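Long-range contacts in beta-fructofuranosidase (Arthrobacter, PDB 3WPU), which belongs to the levansucrase/invertase family, whose members are built round a five-bladed beta-propeller, and here also carries helices at the C-terminal end: residues Asp6-Thr11 against Ala33-Arg38; Thr231-Gly236 against Trp321-Pro326; Tyr303-Val308 against Ser329-Thr334; Gly366-Tyr371 against Gly416-Tyr421. All blocks are in the same frame, centred on the assembly; numbering follows the deposited sequence.

Contact 1: Asp6-Thr11 against Ala33-Arg38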
loop_
_atom_site.group_PDB
_atom_site.type_symbol
_atom_site.label_atom_id
_atom_site.label_comp_id
_atom_site.label_asym_id
_atom_site.label_seq_id
_atom_site.Cartn_x
_atom_site.Cartn_y
_atom_site.Cartn_z
ATOM N N ASP A 6 6.692 -30.873 8.093
ATOM C CA ASP A 6 6.292 -30.931 9.499
ATOM C C ASP A 6 6.689 -29.622 10.193
ATOM O O ASP A 6 7.698 -29.001 9.857
ATOM C CB ASP A 6 6.956 -32.106 10.209
ATOM C CG ASP A 6 6.457 -33.459 9.725
ATOM O OD1 ASP A 6 5.352 -33.569 9.162
ATOM O OD2 ASP A 6 7.202 -34.425 9.924
ATOM N N GLY A 7 5.881 -29.187 11.155
ATOM C CA GLY A 7 6.147 -27.958 11.858
ATOM C C GLY A 7 4.986 -27.672 12.790
ATOM O O GLY A 7 4.060 -28.472 12.828
ATOM N N PRO A 8 5.035 -26.534 13.500
ATOM C CA PRO A 8 3.936 -26.219 14.412
ATOM C C PRO A 8 2.630 -26.045 13.657
ATOM O O PRO A 8 2.624 -25.641 12.506
ATOM C CB PRO A 8 4.371 -24.881 15.028
ATOM C CG PRO A 8 5.236 -24.249 13.966
ATOM C CD PRO A 8 5.975 -25.404 13.362
ATOM N N GLU A 9 1.515 -26.288 14.336
ATOM C CA GLU A 9 0.233 -25.964 13.784
ATOM C C GLU A 9 -0.030 -24.462 13.977
ATOM O O GLU A 9 0.504 -23.847 14.872
ATOM C CB GLU A 9 -0.835 -26.820 14.462
ATOM C CG GLU A 9 -0.644 -28.292 14.109
ATOM C CD GLU A 9 -1.795 -29.147 14.516
ATOM O OE1 GLU A 9 -2.935 -28.641 14.450
ATOM O OE2 GLU A 9 -1.563 -30.324 14.872
ATOM N N PRO A 10 -0.808 -23.860 13.069
ATOM C CA PRO A 10 -1.077 -22.440 13.130
ATOM C C PRO A 10 -2.067 -22.168 14.248
ATOM O O PRO A 10 -2.768 -23.078 14.683
ATOM C CB PRO A 10 -1.692 -22.130 11.764
ATOM C CG PRO A 10 -2.251 -23.413 11.301
ATOM C CD PRO A 10 -1.340 -24.466 11.841
ATOM N N THR A 11 -2.093 -20.919 14.687
ATOM C CA THR A 11 -2.954 -20.484 15.770
ATOM C C THR A 11 -4.384 -20.592 15.302
ATOM O O THR A 11 -4.684 -20.366 14.137
ATOM C CB THR A 11 -2.618 -19.018 16.148
ATOM O OG1 THR A 11 -1.233 -18.929 16.503
ATOM C CG2 THR A 11 -3.436 -18.544 17.310
ATOM N N ALA A 33 3.345 -17.461 11.469
ATOM C CA ALA A 33 4.427 -17.107 10.574
ATOM C C ALA A 33 5.287 -18.319 10.223
ATOM O O ALA A 33 5.878 -18.376 9.120
ATOM C CB ALA A 33 5.261 -15.971 11.183
ATOM N N ARG A 34 5.355 -19.313 11.101
ATOM C CA ARG A 34 6.162 -20.509 10.802
ATOM C C ARG A 34 5.535 -21.389 9.732
ATOM O O ARG A 34 6.204 -22.214 9.124
ATOM C CB ARG A 34 6.531 -21.292 12.075
ATOM C CG ARG A 34 7.545 -20.545 12.922
ATOM C CD ARG A 34 7.858 -21.216 14.253
ATOM N NE ARG A 34 8.466 -22.539 14.104
ATOM C CZ ARG A 34 8.599 -23.435 15.088
ATOM N NH1 ARG A 34 8.133 -23.191 16.311
ATOM N NH2 ARG A 34 9.167 -24.615 14.830
ATOM N N GLN A 35 4.254 -21.179 9.439
ATOM C CA GLN A 35 3.633 -21.861 8.306
ATOM C C GLN A 35 4.333 -21.521 6.979
ATOM O O GLN A 35 4.357 -22.330 6.071
ATOM C CB GLN A 35 2.160 -21.504 8.195
ATOM C CG GLN A 35 1.315 -21.779 9.432
ATOM C CD GLN A 35 1.563 -23.142 10.045
ATOM O OE1 GLN A 35 1.280 -24.177 9.439
ATOM N NE2 GLN A 35 2.074 -23.141 11.248
ATOM N N LEU A 36 4.890 -20.327 6.884
ATOM C CA LEU A 36 5.645 -19.900 5.692
ATOM C C LEU A 36 6.783 -20.867 5.399
ATOM O O LEU A 36 7.075 -21.156 4.230
ATOM C CB LEU A 36 6.188 -18.464 5.874
ATOM C CG LEU A 36 5.155 -17.337 6.098
ATOM C CD1 LEU A 36 5.785 -16.086 6.642
ATOM C CD2 LEU A 36 4.408 -17.047 4.801
ATOM N N GLN A 37 7.439 -21.359 6.443
ATOM C CA GLN A 37 8.521 -22.352 6.232
ATOM C C GLN A 37 7.947 -23.726 5.865
ATOM O O GLN A 37 8.516 -24.477 5.072
ATOM C CB GLN A 37 9.409 -22.464 7.474
ATOM C CG GLN A 37 10.081 -21.165 7.813
ATOM C CD GLN A 37 10.733 -21.184 9.170
ATOM O OE1 GLN A 37 11.430 -22.154 9.523
ATOM N NE2 GLN A 37 10.509 -20.127 9.949
ATOM N N ARG A 38 6.803 -24.086 6.448
ATOM C CA ARG A 38 6.181 -25.366 6.130
ATOM C C ARG A 38 5.752 -25.446 4.671
ATOM O O ARG A 38 5.723 -26.520 4.100
ATOM C CB ARG A 38 4.958 -25.609 7.034
ATOM C CG ARG A 38 5.291 -25.712 8.511
ATOM C CD ARG A 38 4.070 -26.066 9.363
ATOM N NE ARG A 38 3.629 -27.442 9.135
ATOM C CZ ARG A 38 2.409 -27.903 9.402
ATOM N NH1 ARG A 38 1.473 -27.108 9.900
ATOM N NH2 ARG A 38 2.099 -29.182 9.156
#

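Contact 2: Thr231-Gly236 against Trp321-Pro326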
loop_
_atom_site.group_PDB
_atom_site.type_symbol
_atom_site.label_atom_id
_atom_site.label_comp_id
_atom_site.label_asym_id
_atom_site.label_seq_id
_atom_site.Cartn_x
_atom_site.Cartn_y
_atom_site.Cartn_z
ATOM N N THR A 231 1.145 5.065 23.798
ATOM C CA THR A 231 0.320 4.051 24.453
ATOM C C THR A 231 -0.108 2.957 23.479
ATOM O O THR A 231 -0.034 1.776 23.813
ATOM C CB THR A 231 -0.914 4.700 25.114
ATOM O OG1 THR A 231 -0.462 5.618 26.112
ATOM C CG2 THR A 231 -1.780 3.660 25.782
ATOM N N TYR A 232 -0.534 3.348 22.277
ATOM C CA TYR A 232 -0.874 2.401 21.218
ATOM C C TYR A 232 0.244 2.273 20.175
ATOM O O TYR A 232 0.516 1.180 19.706
ATOM C CB TYR A 232 -2.144 2.844 20.498
ATOM C CG TYR A 232 -3.384 2.911 21.381
ATOM C CD1 TYR A 232 -3.688 1.898 22.270
ATOM C CD2 TYR A 232 -4.255 3.948 21.258
ATOM C CE1 TYR A 232 -4.829 1.949 23.046
ATOM C CE2 TYR A 232 -5.397 4.006 22.035
ATOM C CZ TYR A 232 -5.665 2.999 22.926
ATOM O OH TYR A 232 -6.831 3.037 23.716
ATOM N N TYR A 233 0.828 3.402 19.799
ATOM C CA TYR A 233 1.828 3.435 18.710
ATOM C C TYR A 233 3.125 3.968 19.259
ATOM O O TYR A 233 3.163 5.010 19.936
ATOM C CB TYR A 233 1.269 4.214 17.496
ATOM C CG TYR A 233 -0.062 3.669 17.148
ATOM C CD1 TYR A 233 -0.194 2.391 16.628
ATOM C CD2 TYR A 233 -1.225 4.358 17.490
ATOM C CE1 TYR A 233 -1.414 1.830 16.366
ATOM C CE2 TYR A 233 -2.461 3.814 17.237
ATOM C CZ TYR A 233 -2.570 2.544 16.714
ATOM O OH TYR A 233 -3.794 1.960 16.519
ATOM N N GLN A 234 4.194 3.210 18.992
ATOM C CA GLN A 234 5.522 3.499 19.502
ATOM C C GLN A 234 6.045 4.873 19.050
ATOM O O GLN A 234 5.820 5.289 17.919
ATOM C CB GLN A 234 6.483 2.425 19.006
ATOM C CG GLN A 234 7.795 2.380 19.754
ATOM C CD GLN A 234 8.768 1.380 19.162
ATOM O OE1 GLN A 234 9.026 1.409 17.966
ATOM N NE2 GLN A 234 9.300 0.471 20.006
ATOM N N THR A 235 6.741 5.564 19.953
ATOM C CA THR A 235 7.282 6.888 19.669
ATOM C C THR A 235 8.802 6.847 19.482
ATOM O O THR A 235 9.447 5.843 19.762
ATOM C CB THR A 235 7.053 7.853 20.828
ATOM O OG1 THR A 235 7.780 7.369 21.962
ATOM C CG2 THR A 235 5.567 7.982 21.165
ATOM N N GLY A 236 9.364 7.975 19.063
ATOM C CA GLY A 236 10.820 8.107 18.898
ATOM C C GLY A 236 11.578 7.986 20.227
ATOM O O GLY A 236 12.713 7.520 20.269
ATOM N N TRP A 321 -8.798 13.648 13.971
ATOM C CA TRP A 321 -8.793 12.196 14.094
ATOM C C TRP A 321 -8.509 11.818 15.541
ATOM O O TRP A 321 -7.850 12.580 16.281
ATOM C CB TRP A 321 -7.700 11.603 13.165
ATOM C CG TRP A 321 -8.052 11.759 11.716
ATOM C CD1 TRP A 321 -7.941 12.891 10.967
ATOM C CD2 TRP A 321 -8.614 10.772 10.852
ATOM N NE1 TRP A 321 -8.404 12.691 9.716
ATOM C CE2 TRP A 321 -8.823 11.390 9.600
ATOM C CE3 TRP A 321 -8.977 9.430 11.016
ATOM C CZ2 TRP A 321 -9.349 10.718 8.515
ATOM C CZ3 TRP A 321 -9.527 8.761 9.916
ATOM C CH2 TRP A 321 -9.683 9.405 8.683
ATOM N N GLU A 322 -8.999 10.647 15.936
ATOM C CA GLU A 322 -8.660 10.043 17.218
ATOM C C GLU A 322 -8.064 8.666 16.930
ATOM O O GLU A 322 -8.563 7.911 16.087
ATOM C CB GLU A 322 -9.869 9.922 18.173
ATOM C CG GLU A 322 -10.905 8.947 17.737
ATOM C CD GLU A 322 -12.119 8.911 18.656
ATOM O OE1 GLU A 322 -12.895 7.962 18.505
ATOM O OE2 GLU A 322 -12.314 9.852 19.456
ATOM N N PHE A 323 -6.994 8.357 17.630
ATOM C CA PHE A 323 -6.437 7.027 17.606
ATOM C C PHE A 323 -7.417 6.051 18.230
ATOM O O PHE A 323 -8.160 6.397 19.176
ATOM C CB PHE A 323 -5.148 6.948 18.416
ATOM C CG PHE A 323 -3.926 7.477 17.714
ATOM C CD1 PHE A 323 -3.563 6.985 16.493
ATOM C CD2 PHE A 323 -3.131 8.423 18.319
ATOM C CE1 PHE A 323 -2.417 7.437 15.857
ATOM C CE2 PHE A 323 -1.983 8.897 17.704
ATOM C CZ PHE A 323 -1.630 8.402 16.473
ATOM N N LEU A 324 -7.429 4.849 17.686
ATOM C CA LEU A 324 -8.071 3.693 18.289
ATOM C C LEU A 324 -7.004 2.620 18.508
ATOM O O LEU A 324 -5.871 2.750 17.993
ATOM C CB LEU A 324 -9.202 3.184 17.393
ATOM C CG LEU A 324 -10.348 4.170 17.156
ATOM C CD1 LEU A 324 -11.366 3.640 16.164
ATOM C CD2 LEU A 324 -11.044 4.547 18.461
ATOM N N PRO A 325 -7.329 1.559 19.264
ATOM C CA PRO A 325 -6.265 0.566 19.550
ATOM C C PRO A 325 -5.781 -0.149 18.265
ATOM O O PRO A 325 -6.496 -0.225 17.275
ATOM C CB PRO A 325 -6.938 -0.378 20.556
ATOM C CG PRO A 325 -7.979 0.505 21.235
ATOM C CD PRO A 325 -8.522 1.348 20.120
ATOM N N PRO A 326 -4.533 -0.644 18.253
ATOM C CA PRO A 326 -4.105 -1.333 17.044
ATOM C C PRO A 326 -4.983 -2.527 16.664
ATOM O O PRO A 326 -5.542 -3.225 17.545
ATOM C CB PRO A 326 -2.676 -1.828 17.391
ATOM C CG PRO A 326 -2.277 -1.141 18.642
ATOM C CD PRO A 326 -3.547 -0.724 19.346
#

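Contact 3: Tyr303-Val308 against Ser329-Thr334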
loop_
_atom_site.group_PDB
_atom_site.type_symbol
_atom_site.label_atom_id
_atom_site.label_comp_id
_atom_site.label_asym_id
_atom_site.label_seq_id
_atom_site.Cartn_x
_atom_site.Cartn_y
_atom_site.Cartn_z
ATOM N N TYR A 303 12.929 -7.031 19.210
ATOM C CA TYR A 303 13.150 -5.836 18.409
ATOM C C TYR A 303 12.259 -5.729 17.141
ATOM O O TYR A 303 12.299 -4.728 16.431
ATOM C CB TYR A 303 14.627 -5.772 18.019
ATOM C CG TYR A 303 15.542 -5.715 19.235
ATOM C CD1 TYR A 303 15.392 -4.718 20.186
ATOM C CD2 TYR A 303 16.569 -6.648 19.417
ATOM C CE1 TYR A 303 16.218 -4.642 21.298
ATOM C CE2 TYR A 303 17.408 -6.581 20.529
ATOM C CZ TYR A 303 17.224 -5.577 21.471
ATOM O OH TYR A 303 18.044 -5.485 22.599
ATOM N N GLN A 304 11.480 -6.769 16.864
ATOM C CA GLN A 304 10.536 -6.774 15.732
ATOM C C GLN A 304 9.115 -6.769 16.282
ATOM O O GLN A 304 8.580 -7.832 16.628
ATOM C CB GLN A 304 10.777 -7.994 14.853
ATOM C CG GLN A 304 12.026 -7.902 13.987
ATOM C CD GLN A 304 13.304 -8.246 14.733
ATOM O OE1 GLN A 304 13.387 -9.285 15.394
ATOM N NE2 GLN A 304 14.315 -7.378 14.621
ATOM N N ILE A 305 8.534 -5.573 16.376
ATOM C CA ILE A 305 7.216 -5.391 17.022
ATOM C C ILE A 305 6.343 -4.423 16.210
ATOM O O ILE A 305 5.813 -3.404 16.716
ATOM C CB ILE A 305 7.357 -4.950 18.495
ATOM C CG1 ILE A 305 8.234 -3.686 18.626
ATOM C CG2 ILE A 305 7.932 -6.071 19.339
ATOM C CD1 ILE A 305 8.251 -3.062 20.001
ATOM N N GLY A 306 6.179 -4.754 14.937
ATOM C CA GLY A 306 5.338 -3.991 14.055
ATOM C C GLY A 306 3.878 -4.127 14.427
ATOM O O GLY A 306 3.465 -5.147 14.980
ATOM N N ASN A 307 3.122 -3.099 14.106
ATOM C CA ASN A 307 1.669 -3.171 14.196
ATOM C C ASN A 307 0.951 -2.413 13.088
ATOM O O ASN A 307 1.551 -1.650 12.310
ATOM C CB ASN A 307 1.119 -2.841 15.611
ATOM C CG ASN A 307 1.198 -1.360 15.990
ATOM O OD1 ASN A 307 1.577 -0.512 15.195
ATOM N ND2 ASN A 307 0.810 -1.052 17.233
ATOM N N VAL A 308 -0.360 -2.611 13.038
ATOM C CA VAL A 308 -1.224 -1.881 12.146
ATOM C C VAL A 308 -2.211 -1.151 13.025
ATOM O O VAL A 308 -2.938 -1.765 13.807
ATOM C CB VAL A 308 -1.984 -2.775 11.127
ATOM C CG1 VAL A 308 -2.956 -1.936 10.335
ATOM C CG2 VAL A 308 -0.975 -3.452 10.193
ATOM N N SER A 329 -1.060 -6.846 15.534
ATOM C CA SER A 329 0.331 -6.766 16.010
ATOM C C SER A 329 1.079 -7.968 15.522
ATOM O O SER A 329 0.513 -9.059 15.399
ATOM C CB SER A 329 0.428 -6.699 17.534
ATOM O OG SER A 329 -0.191 -7.822 18.169
ATOM N N ALA A 330 2.371 -7.749 15.251
ATOM C CA ALA A 330 3.302 -8.759 14.818
ATOM C C ALA A 330 4.526 -8.831 15.758
ATOM O O ALA A 330 5.694 -8.914 15.312
ATOM C CB ALA A 330 3.736 -8.457 13.391
ATOM N N ASN A 331 4.251 -8.787 17.056
ATOM C CA ASN A 331 5.302 -8.797 18.077
ATOM C C ASN A 331 6.087 -10.090 18.024
ATOM O O ASN A 331 5.518 -11.185 17.981
ATOM C CB ASN A 331 4.743 -8.570 19.482
ATOM C CG ASN A 331 4.080 -7.211 19.631
ATOM O OD1 ASN A 331 4.236 -6.326 18.805
ATOM N ND2 ASN A 331 3.290 -7.067 20.680
ATOM N N CYS A 332 7.402 -9.929 17.936
ATOM C CA CYS A 332 8.344 -11.014 17.685
ATOM C C CYS A 332 8.121 -11.756 16.354
ATOM O O CYS A 332 8.478 -12.928 16.220
ATOM C CB CYS A 332 8.361 -11.985 18.882
ATOM S SG CYS A 332 9.016 -11.182 20.369
ATOM N N VAL A 333 7.502 -11.077 15.379
ATOM C CA VAL A 333 7.306 -11.672 14.043
ATOM C C VAL A 333 7.942 -10.785 12.982
ATOM O O VAL A 333 8.829 -11.233 12.260
ATOM C CB VAL A 333 5.811 -11.928 13.773
ATOM C CG1 VAL A 333 5.561 -12.285 12.311
ATOM C CG2 VAL A 333 5.346 -13.068 14.667
ATOM N N THR A 334 7.565 -9.509 12.941
ATOM C CA THR A 334 8.195 -8.564 12.008
ATOM C C THR A 334 8.217 -7.130 12.570
ATOM O O THR A 334 7.290 -6.695 13.283
ATOM C CB THR A 334 7.530 -8.546 10.599
ATOM O OG1 THR A 334 8.235 -7.623 9.762
ATOM C CG2 THR A 334 6.051 -8.110 10.655
#

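Contact 4: Gly366-Tyr371 against Gly416-Tyr421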
loop_
_atom_site.group_PDB
_atom_site.type_symbol
_atom_site.label_atom_id
_atom_site.label_comp_id
_atom_site.label_asym_id
_atom_site.label_seq_id
_atom_site.Cartn_x
_atom_site.Cartn_y
_atom_site.Cartn_z
ATOM N N GLY A 366 10.360 -15.485 5.372
ATOM C CA GLY A 366 9.315 -15.464 4.363
ATOM C C GLY A 366 9.702 -14.555 3.217
ATOM O O GLY A 366 10.645 -13.775 3.345
ATOM N N PRO A 367 8.931 -14.605 2.120
ATOM C CA PRO A 367 9.243 -13.770 0.969
ATOM C C PRO A 367 8.939 -12.303 1.181
ATOM O O PRO A 367 8.062 -11.932 1.981
ATOM C CB PRO A 367 8.327 -14.333 -0.132
ATOM C CG PRO A 367 7.201 -14.986 0.597
ATOM C CD PRO A 367 7.769 -15.490 1.880
ATOM N N GLU A 368 9.591 -11.459 0.407
ATOM C CA GLU A 368 9.109 -10.088 0.215
ATOM C C GLU A 368 7.704 -10.109 -0.363
ATOM O O GLU A 368 7.428 -10.942 -1.223
ATOM C CB GLU A 368 9.966 -9.386 -0.832
ATOM C CG GLU A 368 11.439 -9.266 -0.476
ATOM C CD GLU A 368 11.789 -8.012 0.315
ATOM O OE1 GLU A 368 11.339 -6.920 -0.038
ATOM O OE2 GLU A 368 12.566 -8.098 1.278
ATOM N N GLY A 369 6.792 -9.246 0.091
ATOM C CA GLY A 369 5.533 -9.090 -0.622
ATOM C C GLY A 369 4.318 -8.905 0.251
ATOM O O GLY A 369 4.422 -8.379 1.356
ATOM N N VAL A 370 3.191 -9.333 -0.285
ATOM C CA VAL A 370 1.895 -9.071 0.334
ATOM C C VAL A 370 1.503 -10.152 1.311
ATOM O O VAL A 370 1.405 -11.330 0.952
ATOM C CB VAL A 370 0.764 -8.989 -0.738
ATOM C CG1 VAL A 370 -0.558 -8.635 -0.055
ATOM C CG2 VAL A 370 1.125 -7.994 -1.829
ATOM N N TYR A 371 1.146 -9.707 2.511
ATOM C CA TYR A 371 0.591 -10.557 3.545
ATOM C C TYR A 371 -0.826 -10.077 3.764
ATOM O O TYR A 371 -1.122 -8.898 3.553
ATOM C CB TYR A 371 1.468 -10.494 4.807
ATOM C CG TYR A 371 2.793 -11.184 4.543
ATOM C CD1 TYR A 371 3.814 -10.521 3.898
ATOM C CD2 TYR A 371 2.964 -12.530 4.856
ATOM C CE1 TYR A 371 5.015 -11.151 3.615
ATOM C CE2 TYR A 371 4.155 -13.176 4.566
ATOM C CZ TYR A 371 5.157 -12.499 3.917
ATOM O OH TYR A 371 6.335 -13.190 3.651
ATOM N N GLY A 416 14.238 -12.694 -9.004
ATOM C CA GLY A 416 13.014 -11.902 -8.775
ATOM C C GLY A 416 12.696 -11.672 -7.317
ATOM O O GLY A 416 11.610 -11.172 -6.993
ATOM N N HIS A 417 13.603 -12.026 -6.415
ATOM C CA HIS A 417 13.395 -11.903 -4.964
ATOM C C HIS A 417 12.979 -10.495 -4.549
ATOM O O HIS A 417 12.195 -10.348 -3.611
ATOM C CB HIS A 417 14.698 -12.268 -4.254
ATOM C CG HIS A 417 14.584 -12.531 -2.790
ATOM N ND1 HIS A 417 14.771 -11.548 -1.843
ATOM C CD2 HIS A 417 14.440 -13.689 -2.108
ATOM C CE1 HIS A 417 14.701 -12.086 -0.635
ATOM N NE2 HIS A 417 14.501 -13.384 -0.772
ATOM N N PHE A 418 13.464 -9.479 -5.248
ATOM C CA PHE A 418 13.131 -8.085 -4.961
ATOM C C PHE A 418 12.410 -7.400 -6.122
ATOM O O PHE A 418 12.466 -6.174 -6.262
ATOM C CB PHE A 418 14.397 -7.310 -4.614
ATOM C CG PHE A 418 15.166 -7.881 -3.448
ATOM C CD1 PHE A 418 14.638 -7.825 -2.157
ATOM C CD2 PHE A 418 16.420 -8.451 -3.626
ATOM C CE1 PHE A 418 15.347 -8.317 -1.071
ATOM C CE2 PHE A 418 17.129 -8.951 -2.535
ATOM C CZ PHE A 418 16.584 -8.903 -1.265
ATOM N N GLN A 419 11.728 -8.175 -6.963
ATOM C CA GLN A 419 11.163 -7.646 -8.205
ATOM C C GLN A 419 10.050 -6.654 -7.988
ATOM O O GLN A 419 9.723 -5.898 -8.895
ATOM C CB GLN A 419 10.645 -8.767 -9.121
ATOM C CG GLN A 419 9.412 -9.479 -8.571
ATOM C CD GLN A 419 8.893 -10.560 -9.497
ATOM O OE1 GLN A 419 9.622 -11.098 -10.338
ATOM N NE2 GLN A 419 7.617 -10.856 -9.376
ATOM N N ALA A 420 9.428 -6.718 -6.809
ATOM C CA ALA A 420 8.228 -5.946 -6.528
ATOM C C ALA A 420 8.180 -5.563 -5.052
ATOM O O ALA A 420 8.566 -6.349 -4.173
ATOM C CB ALA A 420 6.995 -6.764 -6.902
ATOM N N TYR A 421 7.726 -4.343 -4.793
ATOM C CA TYR A 421 7.443 -3.887 -3.437
ATOM C C TYR A 421 6.337 -2.813 -3.436
ATOM O O TYR A 421 5.864 -2.382 -4.508
ATOM C CB TYR A 421 8.719 -3.448 -2.665
ATOM C CG TYR A 421 8.521 -3.628 -1.185
ATOM C CD1 TYR A 421 8.333 -4.892 -0.657
ATOM C CD2 TYR A 421 8.429 -2.533 -0.329
ATOM C CE1 TYR A 421 8.090 -5.082 0.686
ATOM C CE2 TYR A 421 8.149 -2.701 1.022
ATOM C CZ TYR A 421 7.993 -3.978 1.531
ATOM O OH TYR A 421 7.737 -4.204 2.886
HETATM O O HOH W 1 11.084 -6.459 -2.745
HETATM O O HOH W 2 11.352 -12.238 -1.553
#

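Contact 1: Asp6-Thr11 against Ala33-Arg38
The Pro-8 and Arg-34 side chains cross at about a right angle, Pro-8 CG lying 3.6 Å above the guanidinium plane and over its centre, with CD displaced toward NH2. The arginine chain bends at chi3 (63°), which puts NE 3.7 Å from that same Pro-8 CG, while NH1 donates to Tyr-283 OH and Tyr-289 O. Arg-38, one turn further along, presents a guanidinium face to the preceding peptide: Gly-7 O stands over its centre, and Arg-38 CD lies 3.8 Å from Gly-7 CA. Its NE donates to Gln-5 O. From Pro-8 onward the N-terminal segment has a polyproline II-like backbone, laid against helix 30-38 near the protein surface. In this conformation the carbonyl of Pro-8 faces the helix and takes a bond from Gln-35 NE2 (2.9 Å, N-H...O angle 177°). The oxygen lies in the amide plane of Gln-35, although NE2 stands 44° out of the carbonyl plane of Pro-8. The same nitrogen also donates to Ala-31 O within the helix. On the other branch, Gln-35 OE1 accepts from Arg-38 NH1 at 3.0 Å on an in-plane lone pair, with the guanidinium tilted, and these bonds fix which way round the amide sits. Pro-10 crosses the glutamine at about a right angle, its CB 3.8 Å from Gln-35 CG and its CD 3.6 Å from Gln-35 OE1.

Contact 2: Thr231-Gly236 against Trp321-Pro326
The hydroxyl of Tyr-233 is held between two strands: OH donates to Leu-324 O at 2.7 Å and is also bonded to Leu-310 N on strand 305-313. The first bond approaches the carbonyl at a C=O...O angle of 154°, somewhat tilted from its plane. The rest of the ring is packed by Phe-323 and Pro-326. Phe-323 meets one side obliquely, with planes 46° apart and centroids of the Tyr-233 and Phe-323 rings 5.0 Å apart; Tyr-233 CD2 stands over the rim of the phenylalanine face, and Tyr-233 CE2 comes to 3.4 Å from Phe-323 CD1. On the other side Pro-326 slides past in the opposite direction, its CG 3.8 Å from Tyr-233 CE1. One face of the Tyr-233 ring carries Tyr-232 CB, 3.4 Å above its plane and toward the rim.

With its CG anti to the carbonyl carbon, Tyr-232 packs against both prolines. Pro-325 CA sits squarely on its ring in a CH-pi contact, 3.9 Å from the centroid and 8° off the normal, and the Pro-325 ring runs alongside in the same direction until its CG is 3.7 Å from Tyr-232 OH. Pro-326 crosses at about a right angle, with CD 3.9 Å from Tyr-232 CD1. Asp-229 receives the backbone N-H groups of Thr-231, Tyr-232 and Tyr-233, which steadies the loop carrying both tyrosines. That loop leads from strand 213-226 of one sheet to strand 245-250 of the next, consistent with a blade-to-blade connection of the beta-propeller, here packed on strand 321-331 of the second sheet.

Contact 3: Tyr303-Val308 against Ser329-Thr334
Gly-306 is bonded through both of its peptide polar atoms. Its N donates to Thr-334 O at 2.8 Å (N-H...O angle 156°), in the plane of that carbonyl, and its O accepts from Ala-330 N, also at 2.8 Å, with an angle of 162°. A third link, Cys-332 N to Gln-304 O, is bent and weak. Further on, the second segment curls back on itself: Ala-330 O accepts from both Val-333 N (2.8 Å) and Thr-334 N, and the curl carries Thr-334 O round to Gly-306.

Packing follows outward. Asn-331 has CG anti to its carbonyl carbon, 4.0 Å from Ile-305 CG2, and crosses Ile-305 with OD1 3.4 Å from CB of Ile-305, an oxygen that is also bonded to Ser-267 OG. Gln-304 CB rests 3.5 Å from Thr-334 C, and at the far end Asn-307 CB lies 4.0 Å from Ser-329 CA in a non-hydrogen-bonded antiparallel pair.

Strands 305-313 and 321-331 form a beta hairpin, whose open end this is. Its cohesion here is mostly peptide to peptide in a buried setting, and the disulfide from Cys-332 to Cys-276 adds a covalent tie to the turn.

Contact 4: Gly366-Tyr371 against Gly416-Tyr421
Glu-368 bends at chi2 (-89°), turning CD aside from the line of the chain beside the Phe-418 ring, and Tyr-421 has CG anti to its backbone N (chi1 -153°). Glu-368 CG rests 3.4 Å from His-417 O. Beyond it, OE2 meets the edge of the Phe-418 ring near its plane, 3.6 Å from CE1 of Phe-418, the carboxylate and ring planes being 67° apart. OE1 approaches Tyr-421 obliquely, 3.7 Å from CD1 of that ring, and the two side chains cross at about a right angle. Both oxygens have stronger partners: OE1 is bonded to His-356 ND1 and OE2 to Arg-357 N, while a water lies 2.8 Å from Glu-368 OE1 and 2.9 Å from Ala-420 O. The glutamate is thus held by polar bonds and bordered by aromatic carbon.

A second water joins the backbones, accepting from Glu-368 N at 2.7 Å and donating to His-417 O at 2.9 Å; it also sits over the centre of the His-417 ring. Asn-395 ND2 donates to His-417 O and Ala-420 O, and Tyr-421 stacks on His-356 with its OH bonded to Glu-338. The type I turn from Gly-416 to Gln-419 and the residues after it pack against Glu-368, just before strand 369-375. Since the turn belongs to the connection from strand 391-394 to strand 423-425, the buried glutamate probably marks where one sheet of the propeller gives way to the next.

How the contacts relate
Contacts 2 and 3 are the most closely coupled pair: both use strand 321-331, their centres are 14 Å apart, and Asn-307 of contact 3 touches Tyr-232, Tyr-233 and Pro-326 of contact 2. Contact 1 touches contact 3 through helix 30-38, where Ala-33 CB packs 3.9 Å from Val-333 CG1 of contact 3. The same helix meets contact 4, with Leu-36 CD2 3.9 Å from Tyr-371 CE2, so it touches both. Contacts 3 and 4 do not touch, their nearest atoms being about 8 Å apart. Contact 2 is also separate from contacts 1 and 4, with about 15 Å between nearest atoms in each case.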